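Side-chain contacts in FOKI restriction endonuclease (PDB 2FOK), which cleaves double-stranded DNA as a type IIS restriction endonuclease, cutting at a distance from the sequence it recognises: residues 546-549 with 550-554; 556-560 with 561-565. One frame throughout, in Å; residues are numbered along the deposited sequence.

In the fold
Both contacts belong to helix 548-560 of the cleavage domain, one at each end, so they illustrate how a single helix is started and stopped. Contact 1 is partly buried: leucines and a valine meet around the turn from strand 542-547 into the helix, beside a weak serine N-cap bond and the first backbone bonds of the helix. Contact 2 lies at the surface, where the chain leaves the helix through a glycine; its backbone bonds are weak, and an isoleucine and a methionine fold over the buried L563 before helix 565-569 begins. With centres about 13 Å apart, the two still touch, since CD2 of L563 packs against O of G554 at 3.4 Å.

Contact 1. Residues 546-549 with 550-554; sequences LSVE and ELLIG
The carbonyl group of S547 meets two amides of the first helical turn: N of L551 lies in its plane, with a C=O...N angle of 157°, while N of E550 sits well above that plane. S547 O thus accepts twice, with L551 N at 3.2 Å and E550 N at 3.1 Å. V548 O takes a nearly straight bond from L552 N (N-H...O 167°). The E549 carbonyl has I553 N above its plane, and CG1 of I553 presses on that same oxygen at 3.1 Å. S547 is the N-cap: its OG, turned between the backbone N and the carbonyl carbon (chi1 76°), adds a weak bond from E550 N at 3.3 Å. Where strand 542-547 of the PD-(D/E)XK sheet passes into helix 548-560, L546 before the cap and L551 four residues beyond it form a hydrophobic staple. The two side chains cross at about a right angle, CD1 of L546 lying 3.7 Å from CB of L551. The other branch, CD2 of L546, abuts CB of E550 at 3.4 Å. With an alanine here, both methyl branches are gone, and CB of L551 and CB of E550 would probably be left without their cover, opening a gap beneath the first turn. CG1 of V548, anti to the backbone N, meets CD1 of L552 at 4.2 Å as the two side chains cross obliquely. L551 and L552 also touch F431 of helix 421-436, and E550 OE1 accepts from F579 N.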
# COMPACT_ATOMS: atom_id res chain seq x y z
N LEU A 546 -15.19 -17.14 -11.60
CA LEU A 546 -15.17 -17.19 -10.13
C LEU A 546 -15.10 -15.81 -9.53
O LEU A 546 -14.15 -15.08 -9.78
CB LEU A 546 -13.92 -17.97 -9.68
CG LEU A 546 -13.85 -18.89 -8.44
CD1 LEU A 546 -12.62 -18.50 -7.66
CD2 LEU A 546 -15.09 -18.80 -7.59
N SER A 547 -16.10 -15.44 -8.72
CA SER A 547 -16.09 -14.13 -8.06
C SER A 547 -15.06 -14.22 -6.95
O SER A 547 -14.82 -15.30 -6.44
CB SER A 547 -17.46 -13.79 -7.47
OG SER A 547 -17.72 -14.50 -6.26
N VAL A 548 -14.44 -13.11 -6.58
CA VAL A 548 -13.43 -13.16 -5.52
C VAL A 548 -13.98 -13.70 -4.20
O VAL A 548 -13.29 -14.43 -3.49
CB VAL A 548 -12.80 -11.76 -5.28
CG1 VAL A 548 -12.15 -11.70 -3.90
CG2 VAL A 548 -11.76 -11.49 -6.37
N GLU A 549 -15.23 -13.36 -3.88
CA GLU A 549 -15.86 -13.82 -2.63
C GLU A 549 -16.04 -15.34 -2.57
O GLU A 549 -16.08 -15.91 -1.48
CB GLU A 549 -17.21 -13.12 -2.46
CG GLU A 549 -18.05 -13.66 -1.31
CD GLU A 549 -19.32 -12.86 -1.10
OE1 GLU A 549 -19.45 -11.79 -1.73
OE2 GLU A 549 -20.17 -13.30 -0.31
N GLU A 550 -16.18 -15.99 -3.72
CA GLU A 550 -16.32 -17.44 -3.76
C GLU A 550 -14.92 -18.06 -3.72
O GLU A 550 -14.76 -19.20 -3.29
CB GLU A 550 -17.06 -17.88 -5.03
CG GLU A 550 -18.56 -17.55 -5.04
CD GLU A 550 -19.38 -18.44 -4.10
OE1 GLU A 550 -18.80 -19.39 -3.54
OE2 GLU A 550 -20.59 -18.19 -3.93
N LEU A 551 -13.91 -17.31 -4.15
CA LEU A 551 -12.52 -17.77 -4.11
C LEU A 551 -12.21 -18.00 -2.64
O LEU A 551 -11.74 -19.06 -2.25
CB LEU A 551 -11.58 -16.69 -4.66
CG LEU A 551 -10.22 -16.98 -5.33
CD1 LEU A 551 -9.41 -15.72 -5.31
CD2 LEU A 551 -9.45 -18.08 -4.64
N LEU A 552 -12.48 -16.96 -1.85
CA LEU A 552 -12.26 -16.95 -0.41
C LEU A 552 -13.12 -18.00 0.30
O LEU A 552 -12.65 -18.72 1.17
CB LEU A 552 -12.59 -15.55 0.15
CG LEU A 552 -11.88 -14.37 -0.51
CD1 LEU A 552 -12.39 -13.06 0.06
CD2 LEU A 552 -10.38 -14.49 -0.28
N ILE A 553 -14.39 -18.08 -0.08
CA ILE A 553 -15.31 -19.04 0.51
C ILE A 553 -14.81 -20.45 0.26
O ILE A 553 -14.84 -21.29 1.15
CB ILE A 553 -16.72 -18.91 -0.10
CG1 ILE A 553 -17.46 -17.74 0.54
CG2 ILE A 553 -17.50 -20.21 0.10
CD1 ILE A 553 -18.89 -17.55 0.02
N GLY A 554 -14.34 -20.69 -0.96
CA GLY A 554 -13.83 -22.01 -1.32
C GLY A 554 -12.50 -22.32 -0.66
O GLY A 554 -12.17 -23.49 -0.48

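Contact 2. Residues 556-560 with 561-565; sequences EMIKA and GTLTL
M557 O draws both backbone bonds that cross from helix to loop: G561 N approaches at 2.8 Å and T562 N at 3.1 Å, each weak because the N-H points well off the oxygen (125° and 123°). G561 has positive phi, where a CB would be jammed against the carbonyl oxygen of A560, so the turn calls for glycine. The T562-to-M557 bond and this glycine give the end of helix 548-560 the character of a Schellman motif, though the usual partner bond from G561 N to I558 O is not made. Side-chain packing follows. CB of M557 makes a tight apolar contact with CB of L563, at 3.4 Å. I558 is bent at chi2 (-69°), which brings CD1 back over the loop to reach CD2 of L563 at 3.8 Å and CD2 of L565 at 4.0 Å. I558 also touches Y436 of helix 421-436. M557 CG rests in van der Waals contact on the T562 hydroxyl, 3.3 Å from OG1, the two side chains crossing at about a right angle. Polar capping begins the next helix: T564 is its N-cap, and T564 N in turn donates to E567 OE1, in the manner of a capping box.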
# COMPACT_ATOMS: atom_id res chain seq x y z
N GLU A 556 -11.70 -21.28 2.42
CA GLU A 556 -11.96 -21.52 3.83
C GLU A 556 -12.56 -22.91 4.01
O GLU A 556 -12.60 -23.44 5.11
CB GLU A 556 -12.93 -20.46 4.37
CG GLU A 556 -13.78 -20.92 5.55
CD GLU A 556 -13.18 -20.53 6.88
OE1 GLU A 556 -12.11 -19.88 6.88
OE2 GLU A 556 -13.77 -20.86 7.93
N MET A 557 -13.00 -23.50 2.90
CA MET A 557 -13.58 -24.84 2.93
C MET A 557 -12.46 -25.85 2.81
O MET A 557 -12.47 -26.88 3.48
CB MET A 557 -14.57 -25.02 1.77
CG MET A 557 -16.03 -24.82 2.18
SD MET A 557 -17.08 -24.43 0.79
CE MET A 557 -18.19 -25.82 0.79
N ILE A 558 -11.48 -25.55 1.96
CA ILE A 558 -10.34 -26.43 1.79
C ILE A 558 -9.73 -26.64 3.16
O ILE A 558 -9.31 -27.74 3.52
CB ILE A 558 -9.27 -25.78 0.87
CG1 ILE A 558 -9.79 -25.69 -0.57
CG2 ILE A 558 -7.96 -26.57 0.96
CD1 ILE A 558 -9.94 -27.04 -1.26
N LYS A 559 -9.71 -25.56 3.94
CA LYS A 559 -9.14 -25.56 5.28
C LYS A 559 -10.06 -26.14 6.35
O LYS A 559 -9.59 -26.84 7.25
CB LYS A 559 -8.74 -24.14 5.66
CG LYS A 559 -7.57 -23.60 4.86
CD LYS A 559 -6.33 -24.45 5.04
CE LYS A 559 -5.09 -23.58 5.05
NZ LYS A 559 -3.85 -24.39 4.79
N ALA A 560 -11.35 -25.84 6.26
CA ALA A 560 -12.31 -26.35 7.22
C ALA A 560 -12.47 -27.84 6.99
O ALA A 560 -13.04 -28.56 7.82
CB ALA A 560 -13.64 -25.65 7.07
N GLY A 561 -11.98 -28.31 5.84
CA GLY A 561 -12.05 -29.72 5.52
C GLY A 561 -13.30 -30.17 4.79
O GLY A 561 -13.46 -31.36 4.51
N THR A 562 -14.19 -29.24 4.46
CA THR A 562 -15.41 -29.63 3.76
C THR A 562 -15.36 -29.42 2.25
O THR A 562 -16.39 -29.26 1.61
CB THR A 562 -16.65 -28.91 4.34
OG1 THR A 562 -16.60 -27.51 4.00
CG2 THR A 562 -16.71 -29.07 5.86
N LEU A 563 -14.17 -29.42 1.69
CA LEU A 563 -14.05 -29.28 0.24
C LEU A 563 -12.74 -29.88 -0.22
O LEU A 563 -11.73 -29.73 0.44
CB LEU A 563 -14.10 -27.81 -0.18
CG LEU A 563 -13.99 -27.59 -1.70
CD1 LEU A 563 -15.32 -27.94 -2.38
CD2 LEU A 563 -13.61 -26.15 -1.97
N THR A 564 -12.77 -30.60 -1.34
CA THR A 564 -11.56 -31.20 -1.86
C THR A 564 -11.22 -30.65 -3.25
O THR A 564 -12.07 -30.08 -3.94
CB THR A 564 -11.68 -32.73 -1.95
OG1 THR A 564 -12.60 -33.07 -2.98
CG2 THR A 564 -12.17 -33.30 -0.60
N LEU A 565 -9.96 -30.81 -3.63
CA LEU A 565 -9.48 -30.35 -4.94
C LEU A 565 -10.13 -31.16 -6.09
O LEU A 565 -10.13 -30.72 -7.24
CB LEU A 565 -7.94 -30.46 -4.99
CG LEU A 565 -7.08 -29.37 -4.30
CD1 LEU A 565 -5.70 -29.32 -4.94
CD2 LEU A 565 -7.74 -27.99 -4.42